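Long-range contacts in alkaline phosphatase (Antarctic bacterium, PDB 2W5W), which probably hydrolyses phosphate monoesters as an alkaline phosphatase, a metal-dependent enzyme that works with zinc and magnesium ions: residues B[38-43]-B[279-284]; B[127-132]-B[252-257]; B[134-139]-B[146-151]; B[256-261]-B[268-273]. The protein carries 1 engineered substitution. All coordinates share one frame; numbering follows the deposited sequence.

Interaction 1 of 4, residues B[38-43]-B[279-284]; sequences ILLISD and DAIGTA. With ZN (zinc ion), chain H; ZN (zinc ion), chain G.
Leu40 carries most of this contact, and the contact is apolar throughout. Its CD1 methyl reaches segment 279-284 of helix 267-291, where it lies 3.8 Å from Ala284 CB and equally close to Ile281 CA. The leucine's CG stands anti to its carbonyl carbon (chi1 -58°), which sends the branched end off the strand and onto the helix surface. Ile281 adds its CG1 branch, 4.1 Å from Leu40 CD1, while Ala280 contributes its carbonyl O at the same distance from that methyl. Two residues along the strand, on the same face, Ile38 brings CG2 to 4.2 Å from Ala284 CB. Small alanines suit a helix face that lies close over a sheet, and the branched residues of the strand fill the layer between.

The metal bonds lie at the far end of the strand, apart from this packing. Asp43 OD2 binds one zinc ion at 2.0 Å, a site completed by Thr137, Glu254 and three waters, and OD1 binds a second zinc shared with Asp301 and His302.

The axes of segments 38-42 and 279-284 run almost antiparallel (173°), 10.0 Å apart: a helix layer on the central sheet of the alpha/beta/alpha fold of alkaline phosphatases, whose metal site sits at the C-terminal end of a central strand.

Interaction 2 of 4, residues B[127-132]-B[252-257]; sequences VVATSS and MSEGSQ. With ZN (zinc ion), chain H.
Ser256 OG is the polar hub just beyond the ends of two neighbouring parallel strands, 127-129 and 252-255, in the central sheet of the alpha/beta fold. The amide of Thr130 donates to Ser256 OG at 3.0 Å, and that of Ser131 adds a weak bond to the same oxygen. The hydroxyl in turn gives its proton to Glu254 OE1, with Ser256 OG 2.6 Å away and above the carboxylate plane. Glu254 OE2 binds a zinc ion, so the serine is a second-shell residue that helps fix the rotation of a metal ligand; the ion's water 2 donates to OE1 as well. Replacing Ser256 by an alanine would probably leave the Thr130 and Ser131 amides without this acceptor and Glu254 OE1 without its close donor, so that the carboxylate could turn more easily.

Within the strands, Val128 N donates to Met252 O at 2.9 Å in the carbonyl plane, and Glu254 N returns a bond of the same length to Val128 O. Beyond them, Gln257 NE2 reaches Thr130 O at 3.1 Å from above the carbonyl plane. NE2 also bonds Met220 O, and OE1 accepts from Tyr269, so both ends of the amide are fixed.

Side chains pack on both faces of the sheet. Val128 lies by Ser253 on the one covered by helix 230-242, where Ser253 OG bonds Thr235. On the other, Met252 starts with CG anti to its backbone N (chi1 -173°) and then bends twice, a flexible unbranched chain that can fold back against Pro138; its methyl CE ends 3.9 Å from Val127 CG1.

Interaction 3 of 4, residues B[134-139]-B[146-151]; sequences TDATPA and LNRGLE. Engineered in segment 134-139: Asp135 (natural residue His). With ZN (zinc ion), chain H.
Thr134 OG1 donates to Glu151 OE1 in a short bond of 2.6 Å, the two side chains crossing at about a right angle and the hydroxyl arriving on the anti side of the carboxylate. Glu151 begins helix 151-159, so the bond ties that helix start to the turn before helix 136-139. A short hydroxyl and a long, extended acid suit such a junction.

The other direct meeting is at Arg148. Ala136 CB sits over the centre of one guanidinium face, 3.6 Å from Arg148 CZ; alanine is small enough to let the flat group lie against the helix. Arg148 NH2 makes only a long salt bridge, 3.8 Å, to OD1 of the engineered Asp135 (histidine in the natural sequence), and water 6 links Arg148 NE to that oxygen. Arg148 NH1 pairs with Asp83 and also reaches the phosphate of the phosphoserine at position 84.

Farther out, water 5 joins Thr134 O to Arg148 O, while Asn147 OD1 folds the second segment by an Asx turn to Gly149 N. Thr137 OG1 binds zinc at 2.1 Å, and that metal's water 3 donates to Asp135 OD2 at 2.8 Å.

Arg148 thus spans the phosphoserine and an acid bonded to a zinc-bound water, and its positive charge would probably help balance both.

Interaction 4 of 4, residues B[256-261]-B[268-273]; sequences SQIDWG and SYLISE. With ZN (zinc ion), chain F.
Tyr269 lays one face of its ring over the backbone of helix 258-261, with CD2 only 3.5 Å from Gly261 CA and Gly261 N above the rim. Glycine suits this place because any beta carbon would point at the other helix and run into Leu270 N. With the ring carbon CG anti to its backbone N (chi1 -177°), the tyrosine extends across to Gln257, and its OH donates to Gln257 OE1 at 2.7 Å, the donor tilted 18° from the carbonyl plane. Amide and ring planes stand almost perpendicular, at 85°. The same phenolic oxygen meets the edge of the Trp260 indole, 3.4 Å from Trp260 CE3, so the hydroxyl sits between an amide and an aromatic edge. A leucine in place of Tyr269 would probably leave Gln257 OE1 without its donor and open a gap over Gly261 and beside the indole.

The short helix 258-263 runs through a brief turn into the long helix 267-291, and the contact folds the two against each other, next to the sheet. The first helix also supplies a zinc ligand: Asp259, its side chain pointing away from helix 267-291, grips the ion with both oxygens, OD2 at 2.2 Å, in a site shared with His263 and His337.

Farther along the second helix, Ile258 and Glu273 run alongside one another head to tail, Ile258 CG1 lying 3.8 Å from Glu273 CB. The acid's chain is bent at its second torsion, and its carboxylate is held by Arg227 and by the Met223 amide. Water 4 donates to Glu273 OE1 at 2.8 Å and accepts from Gln257 N.

From the N terminus, strand 36-42 opens the widest loop, which interaction 1 closes 236 residues later on helix 267-291; the other three contacts all lie within it. Interaction 2 closes a loop of 120 residues between strands 124-129 and 249-255, and interaction 3 is a short closure inside that loop, joining helix 136-139 to the start of helix 151-159. Interaction 4 begins on Ser256 and Gln257, which it shares with the end of interaction 2, and returns to helix 267-291; interactions 3 and 4 follow in series. Strands 36-42 and 249-255 are sheet neighbours, and Asp43, Glu254 and Thr137 bring interactions 1, 2 and 3 together on one zinc ion.

Interaction 1 of 4, residues B[38-43]-B[279-284]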
loop_
_atom_site.group_PDB
_atom_site.type_symbol
_atom_site.label_atom_id
_atom_site.label_comp_id
_atom_site.label_asym_id
_atom_site.label_seq_id
_atom_site.Cartn_x
_atom_site.Cartn_y
_atom_site.Cartn_z
ATOM N N ILE B 38 6.569 -11.329 17.142
ATOM C CA ILE B 38 7.052 -12.020 15.942
ATOM C C ILE B 38 7.086 -11.005 14.798
ATOM O O ILE B 38 6.068 -10.400 14.466
ATOM C CB ILE B 38 6.126 -13.174 15.569
ATOM C CG1 ILE B 38 6.052 -14.192 16.719
ATOM C CG2 ILE B 38 6.587 -13.831 14.270
ATOM C CD1 ILE B 38 4.942 -15.265 16.548
ATOM N N LEU B 39 8.265 -10.807 14.220
ATOM C CA LEU B 39 8.452 -9.887 13.103
ATOM C C LEU B 39 8.709 -10.698 11.837
ATOM O O LEU B 39 9.732 -11.378 11.735
ATOM C CB LEU B 39 9.627 -8.949 13.400
ATOM C CG LEU B 39 10.074 -8.000 12.288
ATOM C CD1 LEU B 39 8.909 -7.098 11.844
ATOM C CD2 LEU B 39 11.253 -7.169 12.763
ATOM N N LEU B 40 7.767 -10.670 10.893
ATOM C CA LEU B 40 7.940 -11.397 9.634
ATOM C C LEU B 40 8.285 -10.392 8.549
ATOM O O LEU B 40 7.578 -9.411 8.356
ATOM C CB LEU B 40 6.655 -12.151 9.268
ATOM C CG LEU B 40 6.200 -13.138 10.341
ATOM C CD1 LEU B 40 4.772 -13.582 10.104
ATOM C CD2 LEU B 40 7.119 -14.317 10.358
ATOM N N ILE B 41 9.387 -10.638 7.853
ATOM C CA ILE B 41 9.857 -9.745 6.814
ATOM C C ILE B 41 9.831 -10.445 5.462
ATOM O O ILE B 41 10.471 -11.480 5.264
ATOM C CB ILE B 41 11.303 -9.286 7.096
ATOM C CG1 ILE B 41 11.381 -8.567 8.449
ATOM C CG2 ILE B 41 11.809 -8.409 5.968
ATOM C CD1 ILE B 41 12.802 -8.117 8.806
ATOM N N SER B 42 9.098 -9.856 4.526
ATOM C CA SER B 42 9.077 -10.332 3.157
ATOM C C SER B 42 10.051 -9.478 2.362
ATOM O O SER B 42 9.751 -8.327 2.038
ATOM C CB SER B 42 7.671 -10.197 2.574
ATOM O OG SER B 42 7.082 -8.929 2.891
ATOM N N ASP B 43 11.209 -10.039 2.035
ATOM C CA ASP B 43 12.242 -9.258 1.358
ATOM C C ASP B 43 11.783 -8.928 -0.063
ATOM O O ASP B 43 11.511 -9.824 -0.856
ATOM C CB ASP B 43 13.589 -10.004 1.344
ATOM C CG ASP B 43 14.757 -9.064 1.096
ATOM O OD1 ASP B 43 14.702 -8.304 0.112
ATOM O OD2 ASP B 43 15.707 -9.057 1.894
ATOM N N ASP B 279 1.679 -18.235 3.999
ATOM C CA ASP B 279 1.466 -19.384 4.892
ATOM C C ASP B 279 2.099 -19.158 6.275
ATOM O O ASP B 279 1.492 -19.465 7.316
ATOM C CB ASP B 279 2.033 -20.667 4.277
ATOM C CG ASP B 279 1.163 -21.223 3.149
ATOM O OD1 ASP B 279 0.032 -20.730 2.936
ATOM O OD2 ASP B 279 1.623 -22.162 2.468
ATOM N N ALA B 280 3.327 -18.635 6.277
ATOM C CA ALA B 280 4.034 -18.323 7.507
ATOM C C ALA B 280 3.285 -17.293 8.336
ATOM O O ALA B 280 3.264 -17.377 9.565
ATOM C CB ALA B 280 5.474 -17.838 7.216
ATOM N N ILE B 281 2.685 -16.311 7.667
ATOM C CA ILE B 281 1.863 -15.335 8.363
ATOM C C ILE B 281 0.719 -16.062 9.092
ATOM O O ILE B 281 0.432 -15.787 10.255
ATOM C CB ILE B 281 1.260 -14.297 7.393
ATOM C CG1 ILE B 281 2.369 -13.460 6.733
ATOM C CG2 ILE B 281 0.255 -13.404 8.125
ATOM C CD1 ILE B 281 1.808 -12.437 5.715
ATOM N N GLY B 282 0.072 -17.003 8.408
ATOM C CA GLY B 282 -1.036 -17.734 9.006
ATOM C C GLY B 282 -0.575 -18.511 10.231
ATOM O O GLY B 282 -1.285 -18.602 11.239
ATOM N N THR B 283 0.633 -19.057 10.154
ATOM C CA THR B 283 1.211 -19.780 11.285
ATOM C C THR B 283 1.400 -18.866 12.492
ATOM O O THR B 283 1.067 -19.234 13.622
ATOM C CB THR B 283 2.559 -20.403 10.898
ATOM O OG1 THR B 283 2.334 -21.380 9.880
ATOM C CG2 THR B 283 3.226 -21.065 12.100
ATOM N N ALA B 284 1.942 -17.674 12.247
ATOM C CA ALA B 284 2.193 -16.717 13.318
ATOM C C ALA B 284 0.878 -16.246 13.922
ATOM O O ALA B 284 0.732 -16.148 15.145
ATOM C CB ALA B 284 2.984 -15.522 12.787
HETATM ZN ZN ZN H . 16.723 -10.616 2.766
HETATM ZN ZN ZN G . 15.811 -6.665 0.470
HETATM O O HOH W 1 16.577 -11.691 1.011
HETATM O O HOH W 2 18.142 -12.102 3.533
HETATM O O HOH W 3 18.604 -9.875 1.955
#

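Interaction 2 of 4, residues B[127-132]-B[252-257]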
loop_
_atom_site.group_PDB
_atom_site.type_symbol
_atom_site.label_atom_id
_atom_site.label_comp_id
_atom_site.label_asym_id
_atom_site.label_seq_id
_atom_site.Cartn_x
_atom_site.Cartn_y
_atom_site.Cartn_z
ATOM N N VAL B 127 15.892 -16.361 14.896
ATOM C CA VAL B 127 15.901 -15.840 13.528
ATOM C C VAL B 127 15.779 -17.004 12.549
ATOM O O VAL B 127 16.494 -17.995 12.664
ATOM C CB VAL B 127 17.214 -15.047 13.257
ATOM C CG1 VAL B 127 17.381 -14.747 11.780
ATOM C CG2 VAL B 127 17.244 -13.763 14.086
ATOM N N VAL B 128 14.867 -16.878 11.588
ATOM C CA VAL B 128 14.620 -17.903 10.582
ATOM C C VAL B 128 14.685 -17.214 9.232
ATOM O O VAL B 128 14.222 -16.077 9.108
ATOM C CB VAL B 128 13.214 -18.531 10.771
ATOM C CG1 VAL B 128 12.880 -19.493 9.638
ATOM C CG2 VAL B 128 13.136 -19.258 12.110
ATOM N N ALA B 129 15.264 -17.875 8.228
ATOM C CA ALA B 129 15.344 -17.297 6.885
ATOM C C ALA B 129 15.373 -18.390 5.823
ATOM O O ALA B 129 15.808 -19.506 6.100
ATOM C CB ALA B 129 16.593 -16.416 6.755
ATOM N N THR B 130 14.934 -18.066 4.606
ATOM C CA THR B 130 15.033 -19.031 3.499
ATOM C C THR B 130 16.287 -18.787 2.662
ATOM O O THR B 130 16.626 -19.568 1.769
ATOM C CB THR B 130 13.789 -19.031 2.618
ATOM O OG1 THR B 130 13.655 -17.748 1.994
ATOM C CG2 THR B 130 12.544 -19.324 3.465
ATOM N N SER B 131 16.989 -17.701 2.969
ATOM C CA SER B 131 18.334 -17.481 2.438
ATOM C C SER B 131 19.360 -18.164 3.338
ATOM O O SER B 131 19.018 -18.856 4.293
ATOM C CB SER B 131 18.640 -15.979 2.426
ATOM O OG SER B 131 18.604 -15.470 3.753
ATOM N N SER B 132 20.635 -17.954 3.044
ATOM C CA SER B 132 21.664 -18.280 4.027
ATOM C C SER B 132 21.352 -17.498 5.301
ATOM O O SER B 132 20.863 -16.374 5.240
ATOM C CB SER B 132 23.032 -17.879 3.502
ATOM O OG SER B 132 24.006 -17.945 4.534
ATOM N N MET B 252 12.364 -13.162 14.447
ATOM C CA MET B 252 12.296 -12.548 13.119
ATOM C C MET B 252 12.353 -13.703 12.140
ATOM O O MET B 252 13.288 -14.492 12.165
ATOM C CB MET B 252 13.460 -11.577 12.879
ATOM C CG MET B 252 13.360 -10.768 11.570
ATOM S SD MET B 252 13.579 -11.697 10.037
ATOM C CE MET B 252 15.373 -11.931 10.027
ATOM N N SER B 253 11.331 -13.818 11.298
ATOM C CA SER B 253 11.306 -14.849 10.280
ATOM C C SER B 253 11.177 -14.169 8.912
ATOM O O SER B 253 10.342 -13.281 8.726
ATOM C CB SER B 253 10.160 -15.839 10.549
ATOM O OG SER B 253 9.974 -16.716 9.458
ATOM N N GLU B 254 12.022 -14.572 7.968
ATOM C CA GLU B 254 12.094 -13.898 6.674
ATOM C C GLU B 254 11.718 -14.770 5.475
ATOM O O GLU B 254 12.261 -15.866 5.299
ATOM C CB GLU B 254 13.510 -13.344 6.437
ATOM C CG GLU B 254 13.581 -12.413 5.219
ATOM C CD GLU B 254 14.968 -12.323 4.622
ATOM O OE1 GLU B 254 15.832 -13.148 4.988
ATOM O OE2 GLU B 254 15.200 -11.435 3.771
ATOM N N GLY B 255 10.816 -14.253 4.640
ATOM C CA GLY B 255 10.570 -14.805 3.318
ATOM C C GLY B 255 11.595 -14.175 2.387
ATOM O O GLY B 255 11.335 -13.155 1.725
ATOM N N SER B 256 12.779 -14.784 2.355
ATOM C CA SER B 256 13.965 -14.166 1.773
ATOM C C SER B 256 13.963 -14.098 0.252
ATOM O O SER B 256 14.547 -13.182 -0.334
ATOM C CB SER B 256 15.220 -14.947 2.206
ATOM O OG SER B 256 15.214 -15.203 3.605
ATOM N N GLN B 257 13.355 -15.084 -0.396
ATOM C CA GLN B 257 13.553 -15.233 -1.836
ATOM C C GLN B 257 12.546 -14.500 -2.714
ATOM O O GLN B 257 12.621 -14.574 -3.941
ATOM C CB GLN B 257 13.644 -16.715 -2.220
ATOM C CG GLN B 257 14.802 -17.405 -1.520
ATOM C CD GLN B 257 15.051 -18.797 -2.036
ATOM O OE1 GLN B 257 14.902 -19.068 -3.225
ATOM N NE2 GLN B 257 15.441 -19.694 -1.142
HETATM ZN ZN ZN H . 16.723 -10.616 2.766
HETATM O O HOH W 4 11.328 -17.134 0.432
HETATM O O HOH W 2 18.142 -12.102 3.533
HETATM O O HOH W 1 16.577 -11.691 1.011
HETATM O O HOH W 3 18.604 -9.875 1.955
#

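Interaction 3 of 4, residues B[134-139]-B[146-151]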
loop_
_atom_site.group_PDB
_atom_site.type_symbol
_atom_site.label_atom_id
_atom_site.label_comp_id
_atom_site.label_asym_id
_atom_site.label_seq_id
_atom_site.Cartn_x
_atom_site.Cartn_y
_atom_site.Cartn_z
ATOM N N THR B 134 23.390 -16.059 6.922
ATOM C CA THR B 134 24.360 -14.960 6.930
ATOM C C THR B 134 23.973 -13.849 5.960
ATOM O O THR B 134 24.684 -12.836 5.869
ATOM C CB THR B 134 25.762 -15.433 6.517
ATOM O OG1 THR B 134 25.717 -15.933 5.171
ATOM C CG2 THR B 134 26.267 -16.517 7.456
ATOM N N ASP B 135 22.871 -14.040 5.224
ATOM C CA ASP B 135 22.388 -13.006 4.293
ATOM C C ASP B 135 21.993 -11.751 5.057
ATOM O O ASP B 135 21.830 -11.789 6.283
ATOM C CB ASP B 135 21.225 -13.517 3.432
ATOM C CG ASP B 135 20.991 -12.662 2.196
ATOM O OD1 ASP B 135 21.990 -12.211 1.601
ATOM O OD2 ASP B 135 19.813 -12.439 1.820
ATOM N N ALA B 136 21.840 -10.638 4.338
ATOM C CA ALA B 136 21.755 -9.318 4.973
ATOM C C ALA B 136 20.624 -9.187 5.996
ATOM O O ALA B 136 20.802 -8.583 7.051
ATOM C CB ALA B 136 21.611 -8.222 3.894
ATOM N N THR B 137 19.454 -9.722 5.669
ATOM C CA THR B 137 18.303 -9.575 6.547
ATOM C C THR B 137 18.474 -10.273 7.916
ATOM O O THR B 137 18.404 -9.612 8.954
ATOM C CB THR B 137 16.987 -9.984 5.851
ATOM O OG1 THR B 137 16.941 -9.429 4.521
ATOM C CG2 THR B 137 15.805 -9.476 6.658
ATOM N N PRO B 138 18.730 -11.599 7.933
ATOM C CA PRO B 138 18.962 -12.211 9.248
ATOM C C PRO B 138 20.206 -11.640 9.947
ATOM O O PRO B 138 20.198 -11.435 11.156
ATOM C CB PRO B 138 19.214 -13.698 8.936
ATOM C CG PRO B 138 19.278 -13.830 7.461
ATOM C CD PRO B 138 18.754 -12.569 6.826
ATOM N N ALA B 139 21.268 -11.388 9.190
ATOM C CA ALA B 139 22.529 -10.936 9.788
ATOM C C ALA B 139 22.337 -9.636 10.557
ATOM O O ALA B 139 22.986 -9.409 11.575
ATOM C CB ALA B 139 23.578 -10.741 8.722
ATOM N N LEU B 146 30.781 -4.027 8.854
ATOM C CA LEU B 146 30.830 -2.818 8.033
ATOM C C LEU B 146 30.202 -3.004 6.662
ATOM O O LEU B 146 29.842 -2.032 6.004
ATOM C CB LEU B 146 32.292 -2.374 7.840
ATOM C CG LEU B 146 33.072 -2.096 9.112
ATOM C CD1 LEU B 146 34.521 -1.797 8.774
ATOM C CD2 LEU B 146 32.432 -0.942 9.846
ATOM N N ASN B 147 30.101 -4.246 6.215
ATOM C CA ASN B 147 29.631 -4.532 4.868
ATOM C C ASN B 147 28.979 -5.910 4.802
ATOM O O ASN B 147 29.544 -6.878 5.296
ATOM C CB ASN B 147 30.796 -4.455 3.867
ATOM C CG ASN B 147 30.317 -4.389 2.426
ATOM O OD1 ASN B 147 29.734 -5.339 1.907
ATOM N ND2 ASN B 147 30.549 -3.253 1.778
ATOM N N ARG B 148 27.794 -5.987 4.200
ATOM C CA ARG B 148 27.043 -7.239 4.114
ATOM C C ARG B 148 27.823 -8.343 3.379
ATOM O O ARG B 148 27.493 -9.519 3.497
ATOM C CB ARG B 148 25.734 -6.999 3.356
ATOM C CG ARG B 148 26.005 -6.617 1.908
ATOM C CD ARG B 148 24.721 -6.314 1.169
ATOM N NE ARG B 148 23.925 -7.519 0.941
ATOM C CZ ARG B 148 22.664 -7.491 0.523
ATOM N NH1 ARG B 148 22.074 -6.322 0.311
ATOM N NH2 ARG B 148 21.996 -8.622 0.340
ATOM N N GLY B 149 28.845 -7.961 2.619
ATOM C CA GLY B 149 29.622 -8.926 1.861
ATOM C C GLY B 149 30.523 -9.785 2.737
ATOM O O GLY B 149 31.030 -10.814 2.300
ATOM N N LEU B 150 30.708 -9.372 3.985
ATOM C CA LEU B 150 31.598 -10.070 4.922
ATOM C C LEU B 150 30.905 -11.255 5.596
ATOM O O LEU B 150 30.786 -11.303 6.817
ATOM C CB LEU B 150 32.086 -9.081 5.977
ATOM C CG LEU B 150 32.839 -7.877 5.398
ATOM C CD1 LEU B 150 33.037 -6.796 6.447
ATOM C CD2 LEU B 150 34.176 -8.329 4.797
ATOM N N GLU B 151 30.459 -12.217 4.799
ATOM C CA GLU B 151 29.552 -13.235 5.313
ATOM C C GLU B 151 30.258 -14.259 6.192
ATOM O O GLU B 151 29.647 -14.831 7.093
ATOM C CB GLU B 151 28.777 -13.900 4.174
ATOM C CG GLU B 151 27.601 -13.039 3.695
ATOM C CD GLU B 151 26.762 -13.723 2.646
ATOM O OE1 GLU B 151 25.809 -14.444 3.017
ATOM O OE2 GLU B 151 27.049 -13.517 1.451
HETATM ZN ZN ZN H . 16.723 -10.616 2.766
HETATM O O HOH W 5 25.095 -10.361 4.533
HETATM O O HOH W 6 24.545 -10.205 1.596
HETATM O O HOH W 7 24.028 -14.813 1.187
HETATM O O HOH W 8 24.421 -12.549 -0.192
HETATM O O HOH W 1 16.577 -11.691 1.011
HETATM O O HOH W 2 18.142 -12.102 3.533
HETATM O O HOH W 3 18.604 -9.875 1.955
#

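Interaction 4 of 4, residues B[256-261]-B[268-273]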
loop_
_atom_site.group_PDB
_atom_site.type_symbol
_atom_site.label_atom_id
_atom_site.label_comp_id
_atom_site.label_asym_id
_atom_site.label_seq_id
_atom_site.Cartn_x
_atom_site.Cartn_y
_atom_site.Cartn_z
ATOM N N SER B 256 12.779 -14.784 2.355
ATOM C CA SER B 256 13.965 -14.166 1.773
ATOM C C SER B 256 13.963 -14.098 0.252
ATOM O O SER B 256 14.547 -13.182 -0.334
ATOM C CB SER B 256 15.220 -14.947 2.206
ATOM O OG SER B 256 15.214 -15.203 3.605
ATOM N N GLN B 257 13.355 -15.084 -0.396
ATOM C CA GLN B 257 13.553 -15.233 -1.836
ATOM C C GLN B 257 12.546 -14.500 -2.714
ATOM O O GLN B 257 12.621 -14.574 -3.941
ATOM C CB GLN B 257 13.644 -16.715 -2.220
ATOM C CG GLN B 257 14.802 -17.405 -1.520
ATOM C CD GLN B 257 15.051 -18.797 -2.036
ATOM O OE1 GLN B 257 14.902 -19.068 -3.225
ATOM N NE2 GLN B 257 15.441 -19.694 -1.142
ATOM N N ILE B 258 11.599 -13.798 -2.094
ATOM C CA ILE B 258 10.659 -12.998 -2.865
ATOM C C ILE B 258 11.468 -11.991 -3.687
ATOM O O ILE B 258 11.196 -11.767 -4.872
ATOM C CB ILE B 258 9.660 -12.298 -1.936
ATOM C CG1 ILE B 258 8.814 -13.347 -1.191
ATOM C CG2 ILE B 258 8.774 -11.355 -2.717
ATOM C CD1 ILE B 258 8.188 -12.841 0.127
ATOM N N ASP B 259 12.477 -11.409 -3.040
ATOM C CA ASP B 259 13.404 -10.446 -3.661
ATOM C C ASP B 259 14.102 -11.050 -4.891
ATOM O O ASP B 259 14.264 -10.403 -5.927
ATOM C CB ASP B 259 14.431 -10.005 -2.602
ATOM C CG ASP B 259 15.446 -8.993 -3.130
ATOM O OD1 ASP B 259 15.053 -7.869 -3.484
ATOM O OD2 ASP B 259 16.645 -9.308 -3.173
ATOM N N TRP B 260 14.521 -12.303 -4.784
ATOM C CA TRP B 260 15.234 -12.923 -5.899
ATOM C C TRP B 260 14.325 -13.117 -7.117
ATOM O O TRP B 260 14.760 -12.955 -8.256
ATOM C CB TRP B 260 15.910 -14.230 -5.454
ATOM C CG TRP B 260 16.734 -14.066 -4.183
ATOM C CD1 TRP B 260 17.033 -12.894 -3.535
ATOM C CD2 TRP B 260 17.371 -15.109 -3.427
ATOM N NE1 TRP B 260 17.807 -13.147 -2.419
ATOM C CE2 TRP B 260 18.027 -14.494 -2.332
ATOM C CE3 TRP B 260 17.452 -16.498 -3.569
ATOM C CZ2 TRP B 260 18.751 -15.230 -1.386
ATOM C CZ3 TRP B 260 18.174 -17.224 -2.631
ATOM C CH2 TRP B 260 18.813 -16.588 -1.555
ATOM N N GLY B 261 13.055 -13.445 -6.882
ATOM C CA GLY B 261 12.107 -13.534 -7.974
ATOM C C GLY B 261 11.969 -12.170 -8.637
ATOM O O GLY B 261 11.897 -12.060 -9.868
ATOM N N SER B 268 6.628 -16.462 -11.654
ATOM C CA SER B 268 6.189 -17.662 -10.955
ATOM C C SER B 268 7.052 -17.928 -9.730
ATOM O O SER B 268 6.586 -18.481 -8.731
ATOM C CB SER B 268 6.160 -18.893 -11.878
ATOM O OG SER B 268 7.459 -19.363 -12.165
ATOM N N TYR B 269 8.320 -17.552 -9.817
ATOM C CA TYR B 269 9.230 -17.656 -8.674
ATOM C C TYR B 269 8.746 -16.711 -7.577
ATOM O O TYR B 269 8.539 -17.105 -6.424
ATOM C CB TYR B 269 10.638 -17.291 -9.150
ATOM C CG TYR B 269 11.779 -17.401 -8.152
ATOM C CD1 TYR B 269 11.619 -18.014 -6.914
ATOM C CD2 TYR B 269 13.045 -16.918 -8.483
ATOM C CE1 TYR B 269 12.694 -18.115 -6.017
ATOM C CE2 TYR B 269 14.116 -17.029 -7.611
ATOM C CZ TYR B 269 13.933 -17.623 -6.378
ATOM O OH TYR B 269 15.008 -17.730 -5.521
ATOM N N LEU B 270 8.550 -15.454 -7.947
ATOM C CA LEU B 270 8.131 -14.435 -6.985
ATOM C C LEU B 270 6.824 -14.855 -6.316
ATOM O O LEU B 270 6.698 -14.834 -5.086
ATOM C CB LEU B 270 7.954 -13.099 -7.711
ATOM C CG LEU B 270 7.614 -11.840 -6.909
ATOM C CD1 LEU B 270 7.970 -10.593 -7.731
ATOM C CD2 LEU B 270 6.126 -11.828 -6.525
ATOM N N ILE B 271 5.859 -15.247 -7.135
ATOM C CA ILE B 271 4.537 -15.613 -6.640
ATOM C C ILE B 271 4.564 -16.820 -5.705
ATOM O O ILE B 271 3.925 -16.802 -4.659
ATOM C CB ILE B 271 3.544 -15.836 -7.807
ATOM C CG1 ILE B 271 3.176 -14.486 -8.428
ATOM C CG2 ILE B 271 2.297 -16.563 -7.330
ATOM C CD1 ILE B 271 2.458 -14.597 -9.776
ATOM N N SER B 272 5.305 -17.865 -6.066
ATOM C CA SER B 272 5.365 -19.038 -5.208
ATOM C C SER B 272 6.052 -18.719 -3.872
ATOM O O SER B 272 5.688 -19.272 -2.830
ATOM C CB SER B 272 6.041 -20.224 -5.924
ATOM O OG SER B 272 7.385 -19.935 -6.251
ATOM N N GLU B 273 7.029 -17.814 -3.886
ATOM C CA GLU B 273 7.715 -17.465 -2.642
ATOM C C GLU B 273 6.840 -16.605 -1.717
ATOM O O GLU B 273 6.852 -16.781 -0.495
ATOM C CB GLU B 273 9.056 -16.760 -2.914
ATOM C CG GLU B 273 10.087 -17.603 -3.727
ATOM C CD GLU B 273 10.563 -18.861 -2.997
ATOM O OE1 GLU B 273 10.776 -18.798 -1.771
ATOM O OE2 GLU B 273 10.743 -19.916 -3.656
HETATM ZN ZN ZN F . 17.505 -7.350 -3.651
HETATM O O HOH W 4 11.328 -17.134 0.432
HETATM O O HOH W 9 19.433 -7.844 -3.135
#